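Local structure of Lactamase_B domain-containing protein (Pontibacter korlensis, 6XFR) at residues 11-16 / 153-158; 38-43 / 128-133. The protein probably hydrolyses beta-lactam antibiotics to substituted beta-amino acids, as expected of a zinc-dependent class B1 metallo-beta-lactamase. One frame throughout, in Å; residues are numbered along the deposited sequence.

Interaction 1 (11-16 / 153-158)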
loop_
_atom_site.group_PDB
_atom_site.type_symbol
_atom_site.label_atom_id
_atom_site.label_comp_id
_atom_site.label_asym_id
_atom_site.label_seq_id
_atom_site.Cartn_x
_atom_site.Cartn_y
_atom_site.Cartn_z
ATOM N N THR B 11 9.122 1.309 4.220
ATOM C CA THR B 11 8.691 1.543 2.846
ATOM C C THR B 11 8.075 2.927 2.700
ATOM O O THR B 11 7.352 3.391 3.584
ATOM C CB THR B 11 7.702 0.459 2.379
ATOM O OG1 THR B 11 6.814 0.127 3.453
ATOM C CG2 THR B 11 8.450 -0.792 1.939
ATOM N N LYS B 12 8.331 3.551 1.549
ATOM C CA LYS B 12 7.872 4.901 1.263
ATOM C C LYS B 12 6.507 4.842 0.581
ATOM O O LYS B 12 6.305 4.058 -0.346
ATOM C CB LYS B 12 8.889 5.611 0.371
ATOM C CG LYS B 12 9.257 6.986 0.847
ATOM C CD LYS B 12 10.187 7.715 -0.119
ATOM C CE LYS B 12 10.029 9.222 0.083
ATOM N NZ LYS B 12 10.984 9.987 -0.791
ATOM N N ILE B 13 5.556 5.657 1.030
ATOM C CA ILE B 13 4.263 5.685 0.360
ATOM C C ILE B 13 3.917 7.040 -0.258
ATOM O O ILE B 13 3.058 7.089 -1.149
ATOM C CB ILE B 13 3.128 5.219 1.298
ATOM C CG1 ILE B 13 2.943 6.122 2.531
ATOM C CG2 ILE B 13 3.318 3.759 1.718
ATOM C CD1 ILE B 13 1.705 5.690 3.310
ATOM N N SER B 14 4.508 8.141 0.207
ATOM C CA SER B 14 4.307 9.502 -0.274
ATOM C C SER B 14 5.681 10.147 -0.291
ATOM O O SER B 14 6.634 9.600 0.260
ATOM C CB SER B 14 3.333 10.261 0.638
ATOM O OG SER B 14 2.790 11.396 -0.003
ATOM N N SER B 15 5.806 11.317 -0.897
ATOM C CA SER B 15 7.153 11.851 -1.039
ATOM C C SER B 15 7.822 12.130 0.310
ATOM O O SER B 15 9.051 12.090 0.380
ATOM C CB SER B 15 7.158 13.082 -1.957
ATOM O OG SER B 15 6.919 14.284 -1.275
ATOM N N LYS B 16 7.052 12.330 1.396
ATOM C CA LYS B 16 7.604 12.603 2.727
ATOM C C LYS B 16 7.104 11.647 3.820
ATOM O O LYS B 16 7.299 11.930 5.012
ATOM C CB LYS B 16 7.275 14.042 3.155
ATOM C CG LYS B 16 7.898 15.146 2.317
ATOM C CD LYS B 16 9.393 15.037 2.283
ATOM C CE LYS B 16 9.991 16.241 1.584
ATOM N NZ LYS B 16 11.253 15.841 0.892
ATOM N N GLN B 153 -1.527 15.142 2.763
ATOM C CA GLN B 153 -1.406 13.921 1.985
ATOM C C GLN B 153 -2.674 13.067 2.027
ATOM O O GLN B 153 -2.777 12.101 1.261
ATOM C CB GLN B 153 -0.202 13.104 2.485
ATOM C CG GLN B 153 1.147 13.760 2.294
ATOM C CD GLN B 153 1.586 14.604 3.505
ATOM O OE1 GLN B 153 0.753 15.112 4.255
ATOM N NE2 GLN B 153 2.903 14.760 3.685
ATOM N N LYS B 154 -3.653 13.449 2.855
ATOM C CA LYS B 154 -4.888 12.691 3.111
ATOM C C LYS B 154 -4.600 11.229 3.468
ATOM O O LYS B 154 -5.197 10.291 2.932
ATOM C CB LYS B 154 -5.848 12.796 1.923
ATOM C CG LYS B 154 -6.092 14.225 1.472
ATOM C CD LYS B 154 -7.564 14.481 1.249
ATOM C CE LYS B 154 -7.823 15.944 1.052
ATOM N NZ LYS B 154 -7.954 16.201 -0.413
ATOM N N ILE B 155 -3.715 11.049 4.439
ATOM C CA ILE B 155 -3.303 9.746 4.933
ATOM C C ILE B 155 -3.802 9.600 6.370
ATOM O O ILE B 155 -3.493 10.437 7.229
ATOM C CB ILE B 155 -1.775 9.606 4.876
ATOM C CG1 ILE B 155 -1.281 9.609 3.426
ATOM C CG2 ILE B 155 -1.327 8.337 5.621
ATOM C CD1 ILE B 155 0.195 9.198 3.253
ATOM N N LEU B 156 -4.550 8.534 6.637
ATOM C CA LEU B 156 -5.081 8.281 7.971
ATOM C C LEU B 156 -4.415 7.042 8.558
ATOM O O LEU B 156 -4.540 5.944 8.010
ATOM C CB LEU B 156 -6.593 8.098 7.934
ATOM C CG LEU B 156 -7.130 7.578 9.261
ATOM C CD1 LEU B 156 -7.074 8.666 10.321
ATOM C CD2 LEU B 156 -8.569 7.003 9.083
ATOM N N PHE B 157 -3.693 7.225 9.651
ATOM C CA PHE B 157 -3.100 6.126 10.413
ATOM C C PHE B 157 -4.035 5.736 11.554
ATOM O O PHE B 157 -4.313 6.559 12.440
ATOM C CB PHE B 157 -1.746 6.511 10.988
ATOM C CG PHE B 157 -1.126 5.427 11.769
ATOM C CD1 PHE B 157 -0.534 4.347 11.118
ATOM C CD2 PHE B 157 -1.128 5.462 13.143
ATOM C CE1 PHE B 157 0.051 3.305 11.825
ATOM C CE2 PHE B 157 -0.544 4.419 13.863
ATOM C CZ PHE B 157 0.056 3.338 13.188
ATOM N N GLY B 158 -4.559 4.512 11.491
ATOM C CA GLY B 158 -5.536 3.989 12.426
ATOM C C GLY B 158 -5.027 2.997 13.447
ATOM O O GLY B 158 -5.826 2.496 14.237
#
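Ile-13 and Ile-155 meet through their terminal methyls: CD1 of Ile-13 lies 3.8 Å from CD1 of Ile-155, and the two side chains cross obliquely. The two get there by different torsions. In Ile-13, CG1 takes the crowded position between the backbone N and the carbonyl carbon (chi1 62°), whereas CG1 of Ile-155 stands anti to its carbonyl carbon (chi1 -66°). The Ile-155 CD1 methyl also comes 4.2 Å from CB of Ser-14. Two consecutive residues, Ile-13 and Ser-14, can point at the same partner because they form a classic beta bulge opposite Val-17.

Next to this apolar patch, Ser-14 OG lies 3.7 Å from CG of Gln-153, a contact with the aliphatic part of the glutamine. The hydroxyl is hydrogen-bonded to Asp-207 of the second subunit. The Gln-153 chain bends at chi2 (91°), and its carboxamide NE2 bonds to Gln-130 OE1. That NE2 also sits 4.5 Å from CB of Lys-16, whose amino end leads away. Apart from the isoleucine methyls, then, the contact mainly sets polar atoms against carbon.

In the alpha-beta/beta-alpha sandwich of metallo-beta-lactamases, this places strand 8-14, at the edge of its sheet within the chain, against strand 155-159 of the other sheet. A G1 bulge at Lys-154 and Ile-155, opposite Leu-150, starts the latter strand. The second subunit hydrogen-bonds to the Ile-13 backbone. Ile-19 of strand 17-25 and Trp-205 of the same chain pack on Ile-13, as does Trp-205 of the second subunit, while strands 147-150 and 197-200 flank 155-159 within its sheet.

Interaction 2 (38-43 / 128-133). With ZN (zinc ion), chain T.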
loop_
_atom_site.group_PDB
_atom_site.type_symbol
_atom_site.label_atom_id
_atom_site.label_comp_id
_atom_site.label_asym_id
_atom_site.label_seq_id
_atom_site.Cartn_x
_atom_site.Cartn_y
_atom_site.Cartn_z
ATOM N N VAL B 38 7.413 10.632 9.169
ATOM C CA VAL B 38 7.138 11.793 8.334
ATOM C C VAL B 38 8.333 12.733 8.356
ATOM O O VAL B 38 8.802 13.142 9.428
ATOM C CB VAL B 38 5.834 12.486 8.753
ATOM C CG1 VAL B 38 5.538 13.635 7.806
ATOM C CG2 VAL B 38 4.721 11.455 8.658
ATOM N N SER B 39 8.820 13.067 7.165
ATOM C CA SER B 39 9.949 13.970 7.001
ATOM C C SER B 39 9.429 15.382 6.777
ATOM O O SER B 39 8.470 15.578 6.029
ATOM C CB SER B 39 10.838 13.529 5.834
ATOM O OG SER B 39 12.067 14.241 5.855
ATOM N N THR B 40 10.017 16.351 7.470
ATOM C CA THR B 40 9.617 17.750 7.338
ATOM C C THR B 40 10.870 18.560 7.084
ATOM O O THR B 40 11.988 18.034 7.105
ATOM C CB THR B 40 8.843 18.304 8.564
ATOM O OG1 THR B 40 9.753 18.724 9.576
ATOM C CG2 THR B 40 7.912 17.258 9.166
ATOM N N LYS B 41 10.672 19.837 6.785
ATOM C CA LYS B 41 11.824 20.677 6.547
ATOM C C LYS B 41 12.619 20.896 7.810
ATOM O O LYS B 41 13.752 21.357 7.718
ATOM C CB LYS B 41 11.387 22.042 6.006
ATOM C CG LYS B 41 10.802 21.971 4.595
ATOM C CD LYS B 41 10.149 23.281 4.145
ATOM C CE LYS B 41 8.707 23.035 3.707
ATOM N NZ LYS B 41 8.612 21.823 2.828
ATOM N N GLU B 42 12.096 20.494 8.972
ATOM C CA GLU B 42 12.705 20.859 10.253
ATOM C C GLU B 42 12.899 19.663 11.172
ATOM O O GLU B 42 13.036 19.846 12.375
ATOM C CB GLU B 42 11.886 21.929 10.989
ATOM C CG GLU B 42 12.095 23.331 10.468
ATOM C CD GLU B 42 13.545 23.599 10.067
ATOM O OE1 GLU B 42 14.452 23.443 10.909
ATOM O OE2 GLU B 42 13.782 23.991 8.903
ATOM N N GLY B 43 12.889 18.451 10.643
ATOM C CA GLY B 43 13.037 17.254 11.439
ATOM C C GLY B 43 11.974 16.233 11.091
ATOM O O GLY B 43 11.034 16.491 10.338
ATOM N N GLY B 128 7.838 21.859 10.399
ATOM C CA GLY B 128 8.539 21.861 9.117
ATOM C C GLY B 128 7.652 21.898 7.895
ATOM O O GLY B 128 7.954 21.240 6.890
ATOM N N GLY B 129 6.577 22.680 7.943
ATOM C CA GLY B 129 5.617 22.741 6.867
ATOM C C GLY B 129 4.600 21.624 6.863
ATOM O O GLY B 129 3.675 21.640 6.041
ATOM N N GLN B 130 4.740 20.647 7.739
ATOM C CA GLN B 130 3.901 19.468 7.740
ATOM C C GLN B 130 2.891 19.579 8.876
ATOM O O GLN B 130 3.279 19.807 10.025
ATOM C CB GLN B 130 4.767 18.228 7.916
ATOM C CG GLN B 130 3.954 16.954 8.019
ATOM C CD GLN B 130 3.457 16.458 6.676
ATOM O OE1 GLN B 130 4.220 16.305 5.728
ATOM N NE2 GLN B 130 2.181 16.195 6.596
ATOM N N GLN B 131 1.606 19.415 8.572
ATOM C CA GLN B 131 0.602 19.472 9.613
ATOM C C GLN B 131 0.053 18.091 9.931
ATOM O O GLN B 131 -0.092 17.249 9.058
ATOM C CB GLN B 131 -0.509 20.476 9.281
ATOM C CG GLN B 131 -1.245 20.368 8.009
ATOM C CD GLN B 131 -2.510 21.247 8.035
ATOM O OE1 GLN B 131 -2.804 21.897 9.067
ATOM N NE2 GLN B 131 -3.294 21.228 6.924
ATOM N N LEU B 132 -0.176 17.846 11.205
ATOM C CA LEU B 132 -0.646 16.577 11.729
ATOM C C LEU B 132 -1.803 16.848 12.674
ATOM O O LEU B 132 -1.802 17.840 13.413
ATOM C CB LEU B 132 0.467 15.834 12.484
ATOM C CG LEU B 132 1.780 15.457 11.776
ATOM C CD1 LEU B 132 2.794 16.612 11.785
ATOM C CD2 LEU B 132 2.397 14.184 12.372
ATOM N N GLU B 133 -2.771 15.953 12.658
ATOM C CA GLU B 133 -3.914 15.995 13.551
ATOM C C GLU B 133 -3.899 14.719 14.360
ATOM O O GLU B 133 -3.587 13.651 13.830
ATOM C CB GLU B 133 -5.211 16.114 12.776
ATOM C CG GLU B 133 -5.229 17.370 11.929
ATOM C CD GLU B 133 -6.458 17.498 11.028
ATOM O OE1 GLU B 133 -7.263 16.539 10.950
ATOM O OE2 GLU B 133 -6.620 18.579 10.407
HETATM ZN ZN ZN T . -1.137 16.819 6.773
#
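Lys-41 N donates a hydrogen bond to Gly-128 O at 3.1 Å. Nearly straight (169° at the hydrogen), it reaches a lone pair in the carbonyl plane. The donor belongs to a type I turn from Thr-40 to Gly-43. Inside that turn, Thr-40 OG1 accepts from Glu-42 N at 3.0 Å, making an ST turn, and donates to Gly-43 O at 2.7 Å. With OG1 between the backbone N and the carbonyl carbon (chi1 83°), the hydroxyl serves both bonds and lies 3.4 Å from CA of Gly-128, which has no side chain to hold it off.

In van der Waals contact, Thr-40 CG2 rests 3.5 Å from CB of Gln-130. Val-38 CG1 lies 3.6 Å from Gln-130 OE1, an oxygen hydrogen-bonded to Gln-153, and against CG; both side chains cross Gln-130 at about a right angle.

Without bridging the segments, Gln-131 O lies 2.5 Å from a zinc ion, a site shared with Pro-151 and Gln-152 and separate from the histidine-bound zinc.

The single hydrogen bond between the segments thus joins the turn at 40-43 to Gly-128, while strands 38-40 and 130-133, whose axes come within 8.5 Å, meet through side chains, as in stacked sheets.

From the N terminus, the chain lays down 11-16 and then 38-43 in the first sheet, runs on through helices and strands to 128-133, and reaches 153-158 in the second sheet. Interaction 2 closes a loop of 84 residues, which nests wholly inside the 136-residue loop closed by interaction 1. Both join the same pair of sheets, their centres 12 Å apart. They are also coupled within each layer: Lys-16 O and Ser-39 N lie 2.9 Å apart, a probable hydrogen bond in the first sheet, and the Gln-153/Gln-130 pair does the same for the segments of the second. Together the two contacts tie the sheets at neighbouring places.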